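Local coordinates for protein glutathione-specific gamma-glutamylcyclotransferase (Saccharomyces cerevisiae S288c, PDB 5HWI) that cleaves glutathione into 5-oxo-L-proline and the dipeptide Cys-Gly, acting on glutathione but not on other gamma-glutamyl peptides, at residues 39-44 with 54-59; 119-124 with 157-162; 125-130 with 151-156. The protein carries 4 engineered substitutions. All coordinates share one frame; numbering follows the deposited sequence.

Overall arrangement
Interactions 2 and 3 are successive parts of one antiparallel pairing, strand 120-128 with strand 155-162; their centres lie about 17 Å apart, and they join where Thr-158 CG2 packs on Val-126 CG1 at 3.6 Å. Interaction 1 is a beta hairpin in a separate small sheet, its centre about 16 Å from that of interaction 2. Among the contacts between the sheets, Tyr-119 OH lies 2.6 Å from Ala-57 O, a probable hydrogen bond. Tyr-13, a substrate-binding residue by similarity, adjoins both Ala-57 and Tyr-119, and a bound succinic acid lies close by, consistent with a pocket between the sheets. Glu-115, the probable proton acceptor, has its side chain about 4 Å from that of Tyr-161 and about 7 Å from that of Val-56.

Interaction 1 of 3, residues 39-44 with 54-59; sequences FWQMST and GRVATL. Engineered in segment 39-44: Met-42 (natural residue Ser).
Residues 41-43 pair antiparallel with 54-56, with Gln-41/Val-56 and Ser-43/Gly-54 as hydrogen-bonded pairs and Met-42/Arg-55 as the non-hydrogen-bonded pair between them. Val-56 N gives Gln-41 O a nearly straight bond of 2.8 Å (171°), whereas the return bond from Gln-41 N to Val-56 O is weak, at a corner of the chain. Gly-54 O is gripped from opposite faces of its carbonyl plane, by Ser-43 N at 3.1 Å and by Arg-55 NH1 at 3.0 Å. The arginine bends at chi2 (-76°), which folds its guanidinium back to this oxygen. Its NH1 also lies 3.8 Å from CB of Met-42, an engineered selenomethionine. On the other face of the sheet, Val-56 spreads its methyls, CG1 against Ser-43 CB at 3.8 Å and CG2 against Gln-41 CG at 4.0 Å. The Phe-39 ring lays one face over the Val-56 to Ala-57 peptide and turns its edge to Arg-55 O, 3.3 Å from CD2. Gln-41 ends on Asn-117 and Asn-167. Held by NH1 to Gly-54 O and by NH2 to the carboxylate of Glu-174, outside both segments, the guanidinium is probably fixed in its rotation, while Gly-54 O is well satisfied by its two donors.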
loop_
_atom_site.group_PDB
_atom_site.type_symbol
_atom_site.label_atom_id
_atom_site.label_comp_id
_atom_site.label_asym_id
_atom_site.label_seq_id
_atom_site.Cartn_x
_atom_site.Cartn_y
_atom_site.Cartn_z
ATOM N N PHE A 39 5.625 -0.911 6.961
ATOM C CA PHE A 39 5.877 0.490 7.315
ATOM C C PHE A 39 7.379 0.729 7.453
ATOM O O PHE A 39 7.903 1.058 8.532
ATOM C CB PHE A 39 5.119 0.849 8.606
ATOM C CG PHE A 39 3.753 1.393 8.310
ATOM C CD1 PHE A 39 2.812 0.598 7.658
ATOM C CD2 PHE A 39 3.422 2.720 8.687
ATOM C CE1 PHE A 39 1.510 1.096 7.330
ATOM C CE2 PHE A 39 2.133 3.229 8.422
ATOM C CZ PHE A 39 1.164 2.408 7.733
ATOM N N TRP A 40 8.084 0.489 6.347
ATOM C CA TRP A 40 9.550 0.486 6.341
ATOM C C TRP A 40 10.125 1.635 5.522
ATOM O O TRP A 40 11.290 1.576 5.100
ATOM C CB TRP A 40 10.087 -0.866 5.832
ATOM C CG TRP A 40 9.861 -1.997 6.814
ATOM C CD1 TRP A 40 9.400 -1.890 8.071
ATOM C CD2 TRP A 40 10.100 -3.406 6.590
ATOM N NE1 TRP A 40 9.329 -3.142 8.676
ATOM C CE2 TRP A 40 9.766 -4.081 7.784
ATOM C CE3 TRP A 40 10.582 -4.141 5.515
ATOM C CZ2 TRP A 40 9.847 -5.448 7.914
ATOM C CZ3 TRP A 40 10.705 -5.535 5.654
ATOM C CH2 TRP A 40 10.338 -6.164 6.838
ATOM N N GLN A 41 9.330 2.696 5.308
ATOM C CA GLN A 41 9.778 3.907 4.635
ATOM C C GLN A 41 9.750 5.026 5.670
ATOM O O GLN A 41 8.707 5.241 6.314
ATOM C CB GLN A 41 8.815 4.194 3.460
ATOM C CG GLN A 41 9.181 5.375 2.643
ATOM C CD GLN A 41 10.274 5.045 1.632
ATOM O OE1 GLN A 41 10.897 3.963 1.685
ATOM N NE2 GLN A 41 10.555 6.000 0.740
HETATM N N MSE A 42 10.866 5.726 5.860
HETATM C CA MSE A 42 10.765 6.811 6.837
HETATM C C MSE A 42 10.159 8.078 6.198
HETATM O O MSE A 42 10.177 8.286 4.962
HETATM C CB MSE A 42 12.119 7.106 7.495
HETATM C CG MSE A 42 13.178 7.599 6.589
HETATM SE SE MSE A 42 14.835 7.730 7.667
HETATM C CE MSE A 42 15.978 6.640 6.525
ATOM N N SER A 43 9.556 8.900 7.065
ATOM C CA SER A 43 8.870 10.118 6.641
ATOM C C SER A 43 9.434 11.288 7.435
ATOM O O SER A 43 9.257 11.364 8.658
ATOM C CB SER A 43 7.364 10.005 6.826
ATOM O OG SER A 43 6.760 11.256 6.482
ATOM N N THR A 44 10.133 12.198 6.759
ATOM C CA THR A 44 10.694 13.366 7.407
ATOM C C THR A 44 9.961 14.628 6.999
ATOM O O THR A 44 10.268 15.697 7.527
ATOM C CB THR A 44 12.184 13.532 7.064
ATOM O OG1 THR A 44 12.321 13.620 5.625
ATOM C CG2 THR A 44 12.996 12.340 7.620
ATOM N N GLY A 54 9.116 9.673 10.860
ATOM C CA GLY A 54 8.001 8.773 11.041
ATOM C C GLY A 54 8.213 7.526 10.194
ATOM O O GLY A 54 9.298 7.278 9.653
ATOM N N ARG A 55 7.147 6.735 10.098
ATOM C CA ARG A 55 7.112 5.568 9.198
ATOM C C ARG A 55 5.845 5.606 8.369
ATOM O O ARG A 55 4.734 5.728 8.913
ATOM C CB ARG A 55 7.084 4.256 9.976
ATOM C CG ARG A 55 8.302 4.118 10.933
ATOM C CD ARG A 55 9.509 3.775 10.060
ATOM N NE ARG A 55 10.705 3.499 10.884
ATOM C CZ ARG A 55 11.587 4.403 11.302
ATOM N NH1 ARG A 55 11.444 5.688 10.953
ATOM N NH2 ARG A 55 12.661 4.010 12.042
ATOM N N VAL A 56 6.010 5.398 7.083
ATOM C CA VAL A 56 4.878 5.305 6.167
ATOM C C VAL A 56 5.056 4.042 5.304
ATOM O O VAL A 56 6.038 3.287 5.430
ATOM C CB VAL A 56 4.734 6.578 5.315
ATOM C CG1 VAL A 56 4.336 7.788 6.235
ATOM C CG2 VAL A 56 6.023 6.881 4.538
ATOM N N ALA A 57 4.036 3.771 4.460
ATOM C CA ALA A 57 3.909 2.452 3.838
ATOM C C ALA A 57 4.708 2.356 2.565
ATOM O O ALA A 57 4.777 3.322 1.780
ATOM C CB ALA A 57 2.434 2.174 3.498
ATOM N N THR A 58 5.264 1.162 2.321
ATOM C CA THR A 58 5.817 0.844 1.019
ATOM C C THR A 58 5.494 -0.611 0.718
ATOM O O THR A 58 5.074 -1.359 1.588
ATOM C CB THR A 58 7.335 1.084 0.946
ATOM O OG1 THR A 58 7.773 0.823 -0.394
ATOM C CG2 THR A 58 8.138 0.149 1.910
ATOM N N LEU A 59 5.615 -0.999 -0.548
ATOM C CA LEU A 59 5.391 -2.380 -0.949
ATOM C C LEU A 59 6.737 -3.042 -1.204
ATOM O O LEU A 59 7.631 -2.459 -1.851
ATOM C CB LEU A 59 4.564 -2.493 -2.237
ATOM C CG LEU A 59 3.146 -1.956 -2.214
ATOM C CD1 LEU A 59 2.657 -2.142 -3.722
ATOM C CD2 LEU A 59 2.294 -2.743 -1.201
#

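Interaction 2 of 3, residues 119-124 with 157-162; sequences YTLHEV and LTSVYI
Residues 119-124 and 157-162 form a regular antiparallel strand pair in the five-stranded mixed sheet, beside the residues that by similarity bind substrate. Six backbone hydrogen bonds join the pairs Thr-120/Ile-162, His-122/Val-160 and Val-124/Thr-158; the bond from Val-160 N to His-122 O is the most bent, at 133°. On the face carrying Leu-121 and Tyr-161, methyl CD1 of the leucine sits over the tyrosine ring in a CH-pi contact, 3.8 Å from the Tyr-161 centroid and 15° off its normal. Leu-121 CG stands anti to the backbone N (chi1 -167°), which carries CD1 across toward the neighbouring strand. The face with His-122 and Val-124 is knit differently. His-122 NE2 donates to Thr-120 OG1 at 2.8 Å, so the imidazole is tied along its own strand, while its CD2 lies 3.8 Å from Ile-162 CB. Thr-120 OG1 in turn donates to a water that bonds to Ile-162 O. Farther along, Val-124 CG1 and Val-160 CG1 touch at 3.8 Å, their side chains crossing at about a right angle. Tyr-119 turns its ring edge toward the backbone of Tyr-161 and Ile-162. Helix 101-114 packs on the sheet face that carries Leu-121 and Tyr-161, where Asn-112 and Arg-108 bond Tyr-161 OH; strand 8-12 pairs with Ser-159 through Trp-9 and Leu-11, and strand 54-61 meets Val-160 and Ile-162 from the other face.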
loop_
_atom_site.group_PDB
_atom_site.type_symbol
_atom_site.label_atom_id
_atom_site.label_comp_id
_atom_site.label_asym_id
_atom_site.label_seq_id
_atom_site.Cartn_x
_atom_site.Cartn_y
_atom_site.Cartn_z
ATOM N N TYR A 119 10.054 7.525 -3.282
ATOM C CA TYR A 119 9.256 6.559 -4.024
ATOM C C TYR A 119 9.595 6.662 -5.494
ATOM O O TYR A 119 9.873 7.751 -6.003
ATOM C CB TYR A 119 7.761 6.803 -3.857
ATOM C CG TYR A 119 7.244 6.513 -2.484
ATOM C CD1 TYR A 119 7.429 7.426 -1.433
ATOM C CD2 TYR A 119 6.534 5.358 -2.241
ATOM C CE1 TYR A 119 6.916 7.169 -0.165
ATOM C CE2 TYR A 119 6.031 5.080 -1.003
ATOM C CZ TYR A 119 6.245 5.991 0.051
ATOM O OH TYR A 119 5.731 5.717 1.302
ATOM N N THR A 120 9.569 5.521 -6.180
ATOM C CA THR A 120 9.729 5.522 -7.624
ATOM C C THR A 120 8.503 4.887 -8.272
ATOM O O THR A 120 7.719 4.208 -7.620
ATOM C CB THR A 120 11.020 4.786 -8.041
ATOM O OG1 THR A 120 11.141 3.554 -7.290
ATOM C CG2 THR A 120 12.208 5.671 -7.714
ATOM N N LEU A 121 8.326 5.150 -9.570
ATOM C CA LEU A 121 7.118 4.737 -10.271
ATOM C C LEU A 121 7.357 3.393 -10.963
ATOM O O LEU A 121 8.353 3.232 -11.689
ATOM C CB LEU A 121 6.730 5.810 -11.303
ATOM C CG LEU A 121 5.346 5.740 -11.940
ATOM C CD1 LEU A 121 4.211 5.772 -10.939
ATOM C CD2 LEU A 121 5.226 6.852 -13.006
ATOM N N HIS A 122 6.427 2.455 -10.788
ATOM C CA HIS A 122 6.525 1.104 -11.351
ATOM C C HIS A 122 5.179 0.680 -11.919
ATOM O O HIS A 122 4.159 1.342 -11.708
ATOM C CB HIS A 122 6.951 0.089 -10.295
ATOM C CG HIS A 122 8.225 0.458 -9.619
ATOM N ND1 HIS A 122 9.444 -0.070 -10.008
ATOM C CD2 HIS A 122 8.487 1.336 -8.622
ATOM C CE1 HIS A 122 10.398 0.456 -9.259
ATOM N NE2 HIS A 122 9.845 1.311 -8.412
ATOM N N GLU A 123 5.173 -0.431 -12.667
ATOM C CA GLU A 123 3.919 -0.996 -13.170
ATOM C C GLU A 123 3.763 -2.407 -12.626
ATOM O O GLU A 123 4.715 -3.191 -12.681
ATOM C CB GLU A 123 3.871 -0.994 -14.719
ATOM C CG GLU A 123 3.786 0.416 -15.286
ATOM C CD GLU A 123 4.080 0.494 -16.796
ATOM O OE1 GLU A 123 4.329 -0.558 -17.428
ATOM O OE2 GLU A 123 4.064 1.618 -17.345
ATOM N N VAL A 124 2.594 -2.717 -12.051
ATOM C CA VAL A 124 2.335 -4.027 -11.456
ATOM C C VAL A 124 0.948 -4.504 -11.859
ATOM O O VAL A 124 0.073 -3.708 -12.187
ATOM C CB VAL A 124 2.437 -3.999 -9.893
ATOM C CG1 VAL A 124 3.863 -3.530 -9.458
ATOM C CG2 VAL A 124 1.333 -3.116 -9.295
ATOM N N LEU A 157 -3.003 -4.110 -15.457
ATOM C CA LEU A 157 -1.701 -3.481 -15.286
ATOM C C LEU A 157 -1.900 -2.047 -14.807
ATOM O O LEU A 157 -2.605 -1.274 -15.466
ATOM C CB LEU A 157 -0.924 -3.470 -16.596
ATOM C CG LEU A 157 0.567 -3.180 -16.347
ATOM C CD1 LEU A 157 1.258 -4.364 -15.601
ATOM C CD2 LEU A 157 1.298 -2.907 -17.680
ATOM N N THR A 158 -1.298 -1.678 -13.665
ATOM C CA THR A 158 -1.515 -0.358 -13.060
ATOM C C THR A 158 -0.192 0.227 -12.567
ATOM O O THR A 158 0.682 -0.515 -12.134
ATOM C CB THR A 158 -2.546 -0.431 -11.881
ATOM O OG1 THR A 158 -2.696 0.852 -11.241
ATOM C CG2 THR A 158 -2.190 -1.528 -10.804
ATOM N N SER A 159 -0.047 1.562 -12.630
ATOM C CA SER A 159 1.147 2.228 -12.117
ATOM C C SER A 159 1.027 2.305 -10.588
ATOM O O SER A 159 -0.067 2.210 -10.023
ATOM C CB SER A 159 1.356 3.629 -12.703
ATOM O OG SER A 159 0.319 4.526 -12.245
ATOM N N VAL A 160 2.176 2.421 -9.927
ATOM C CA VAL A 160 2.207 2.344 -8.462
ATOM C C VAL A 160 3.489 3.023 -7.989
ATOM O O VAL A 160 4.511 2.951 -8.659
ATOM C CB VAL A 160 2.094 0.879 -7.969
ATOM C CG1 VAL A 160 3.266 0.051 -8.413
ATOM C CG2 VAL A 160 1.979 0.828 -6.380
ATOM N N TYR A 161 3.418 3.740 -6.853
ATOM C CA TYR A 161 4.606 4.337 -6.235
ATOM C C TYR A 161 5.149 3.428 -5.135
ATOM O O TYR A 161 4.420 3.068 -4.212
ATOM C CB TYR A 161 4.295 5.711 -5.627
ATOM C CG TYR A 161 4.020 6.735 -6.700
ATOM C CD1 TYR A 161 2.729 6.922 -7.175
ATOM C CD2 TYR A 161 5.043 7.496 -7.223
ATOM C CE1 TYR A 161 2.489 7.862 -8.195
ATOM C CE2 TYR A 161 4.826 8.427 -8.204
ATOM C CZ TYR A 161 3.537 8.598 -8.691
ATOM O OH TYR A 161 3.331 9.539 -9.691
ATOM N N ILE A 162 6.432 3.091 -5.224
ATOM C CA ILE A 162 7.051 2.112 -4.325
ATOM C C ILE A 162 8.369 2.683 -3.842
ATOM O O ILE A 162 9.139 3.199 -4.649
ATOM C CB ILE A 162 7.329 0.766 -5.034
ATOM C CG1 ILE A 162 5.988 0.075 -5.361
ATOM C CG2 ILE A 162 8.192 -0.124 -4.166
ATOM C CD1 ILE A 162 6.148 -1.159 -6.190
HETATM O O HOH W 1 12.191 3.938 -4.717
#

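Interaction 3 of 3, residues 125-130 with 151-156; sequences EVHLET and SGKRVL
The His-127 ring has Val-155 CG2 over one face, offset toward the rim and 4.2 Å from its CD2, and Ser-151 at its edge. There ND1 and Ser-151 OG share a hydrogen bond of 2.8 Å in which either could be the donor. The same hydroxyl accepts from Lys-153 N at 3.0 Å, closing an ST turn, so the serine couples the imidazole to the chain entering the strand. The rings of His-33 and His-148 also meet that of His-127. Lys-153 CB rests against His-127 CB at 3.8 Å; from there the lysine bends at chi2 (-71°) and runs past Leu-128 O, bringing NZ to Glu-129 OE1 in a salt bridge of 3.0 Å on the syn lone pair of the carboxylate. A methionine in place of Lys-153 would probably leave the Glu-129 carboxylate without its mate and freer to turn. Backbone bonds join Val-126 and Leu-156 in both directions, and Leu-128 N reaches Arg-154 O at 2.8 Å, after which a water bridges Leu-128 O and Arg-154 N as the strands part. On the face away from His-127, Leu-128 CD2 meets Leu-156 CD2 at 3.9 Å. Helix 132-142, within the connection between these strands, brings Leu-142 against Leu-128, while strand 26-33 flanks strand 120-128, its Ile-31 joined to His-127 by backbone hydrogen bonding and its Ala-30 and Ile-32 packing on Val-126.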
loop_
_atom_site.group_PDB
_atom_site.type_symbol
_atom_site.label_atom_id
_atom_site.label_comp_id
_atom_site.label_asym_id
_atom_site.label_seq_id
_atom_site.Cartn_x
_atom_site.Cartn_y
_atom_site.Cartn_z
ATOM N N GLU A 125 0.750 -5.820 -11.790
ATOM C CA GLU A 125 -0.558 -6.431 -12.045
ATOM C C GLU A 125 -1.366 -6.533 -10.755
ATOM O O GLU A 125 -0.813 -6.863 -9.705
ATOM C CB GLU A 125 -0.398 -7.841 -12.610
ATOM C CG GLU A 125 0.324 -7.879 -13.884
ATOM C CD GLU A 125 0.457 -9.310 -14.420
ATOM O OE1 GLU A 125 0.542 -10.270 -13.619
ATOM O OE2 GLU A 125 0.431 -9.451 -15.658
ATOM N N VAL A 126 -2.677 -6.236 -10.828
ATOM C CA VAL A 126 -3.565 -6.424 -9.674
ATOM C C VAL A 126 -4.789 -7.177 -10.150
ATOM O O VAL A 126 -5.107 -7.189 -11.344
ATOM C CB VAL A 126 -4.016 -5.096 -9.017
ATOM C CG1 VAL A 126 -2.805 -4.337 -8.565
ATOM C CG2 VAL A 126 -4.879 -4.236 -10.005
ATOM N N HIS A 127 -5.448 -7.856 -9.213
ATOM C CA HIS A 127 -6.686 -8.551 -9.521
ATOM C C HIS A 127 -7.831 -7.640 -9.103
ATOM O O HIS A 127 -7.847 -7.144 -7.973
ATOM C CB HIS A 127 -6.810 -9.881 -8.782
ATOM C CG HIS A 127 -5.761 -10.879 -9.126
ATOM N ND1 HIS A 127 -5.981 -12.235 -9.037
ATOM C CD2 HIS A 127 -4.466 -10.730 -9.494
ATOM C CE1 HIS A 127 -4.882 -12.882 -9.386
ATOM N NE2 HIS A 127 -3.942 -11.992 -9.659
ATOM N N LEU A 128 -8.798 -7.406 -10.008
ATOM C CA LEU A 128 -9.851 -6.463 -9.667
ATOM C C LEU A 128 -10.988 -7.131 -8.905
ATOM O O LEU A 128 -11.494 -8.181 -9.289
ATOM C CB LEU A 128 -10.412 -5.804 -10.941
ATOM C CG LEU A 128 -9.405 -5.003 -11.733
ATOM C CD1 LEU A 128 -10.112 -4.465 -13.001
ATOM C CD2 LEU A 128 -8.803 -3.853 -10.948
ATOM N N GLU A 129 -11.454 -6.476 -7.856
ATOM C CA GLU A 129 -12.665 -6.954 -7.189
ATOM C C GLU A 129 -13.781 -5.951 -7.487
ATOM O O GLU A 129 -13.976 -4.962 -6.765
ATOM C CB GLU A 129 -12.421 -7.150 -5.672
ATOM C CG GLU A 129 -13.692 -7.474 -4.898
ATOM C CD GLU A 129 -14.214 -8.901 -5.110
ATOM O OE1 GLU A 129 -13.705 -9.634 -5.985
ATOM O OE2 GLU A 129 -15.176 -9.275 -4.401
ATOM N N THR A 130 -14.525 -6.212 -8.553
ATOM C CA THR A 130 -15.497 -5.256 -9.059
ATOM C C THR A 130 -16.860 -5.481 -8.425
ATOM O O THR A 130 -17.241 -6.612 -8.087
ATOM C CB THR A 130 -15.615 -5.389 -10.591
ATOM O OG1 THR A 130 -15.837 -6.774 -10.927
ATOM C CG2 THR A 130 -14.326 -4.893 -11.264
ATOM N N SER A 151 -7.467 -17.253 -9.328
ATOM C CA SER A 151 -8.448 -16.424 -8.636
ATOM C C SER A 151 -9.731 -16.218 -9.425
ATOM O O SER A 151 -10.748 -15.851 -8.828
ATOM C CB SER A 151 -7.842 -15.057 -8.314
ATOM O OG SER A 151 -7.908 -14.204 -9.454
ATOM N N GLY A 152 -9.694 -16.391 -10.748
ATOM C CA GLY A 152 -10.821 -16.041 -11.584
ATOM C C GLY A 152 -11.142 -14.563 -11.689
ATOM O O GLY A 152 -12.206 -14.226 -12.230
ATOM N N LYS A 153 -10.276 -13.673 -11.209
ATOM C CA LYS A 153 -10.504 -12.234 -11.311
ATOM C C LYS A 153 -9.801 -11.646 -12.532
ATOM O O LYS A 153 -8.772 -12.151 -12.989
ATOM C CB LYS A 153 -9.993 -11.491 -10.085
ATOM C CG LYS A 153 -10.351 -12.141 -8.772
ATOM C CD LYS A 153 -11.820 -11.994 -8.478
ATOM C CE LYS A 153 -12.127 -12.333 -7.011
ATOM N NZ LYS A 153 -13.605 -12.509 -6.829
ATOM N N ARG A 154 -10.345 -10.535 -13.014
ATOM C CA ARG A 154 -9.711 -9.806 -14.105
ATOM C C ARG A 154 -8.403 -9.178 -13.620
ATOM O O ARG A 154 -8.342 -8.605 -12.527
ATOM C CB ARG A 154 -10.634 -8.706 -14.633
ATOM C CG ARG A 154 -12.021 -9.184 -15.176
ATOM C CD ARG A 154 -11.852 -10.095 -16.358
ATOM N NE ARG A 154 -13.170 -10.471 -16.875
ATOM C CZ ARG A 154 -13.344 -11.104 -18.026
ATOM N NH1 ARG A 154 -12.286 -11.397 -18.798
ATOM N NH2 ARG A 154 -14.575 -11.450 -18.431
ATOM N N VAL A 155 -7.355 -9.283 -14.442
ATOM C CA VAL A 155 -6.036 -8.749 -14.085
ATOM C C VAL A 155 -5.765 -7.467 -14.868
ATOM O O VAL A 155 -5.885 -7.446 -16.107
ATOM C CB VAL A 155 -4.937 -9.789 -14.353
ATOM C CG1 VAL A 155 -3.584 -9.220 -13.995
ATOM C CG2 VAL A 155 -5.266 -11.094 -13.600
ATOM N N LEU A 156 -5.312 -6.434 -14.156
ATOM C CA LEU A 156 -5.110 -5.094 -14.704
ATOM C C LEU A 156 -3.692 -4.635 -14.424
ATOM O O LEU A 156 -3.226 -4.784 -13.290
ATOM C CB LEU A 156 -6.074 -4.099 -14.055
ATOM C CG LEU A 156 -5.855 -2.674 -14.519
ATOM C CD1 LEU A 156 -6.296 -2.563 -15.985
ATOM C CD2 LEU A 156 -6.725 -1.746 -13.550
HETATM O O HOH W 2 -12.504 -9.260 -11.538
#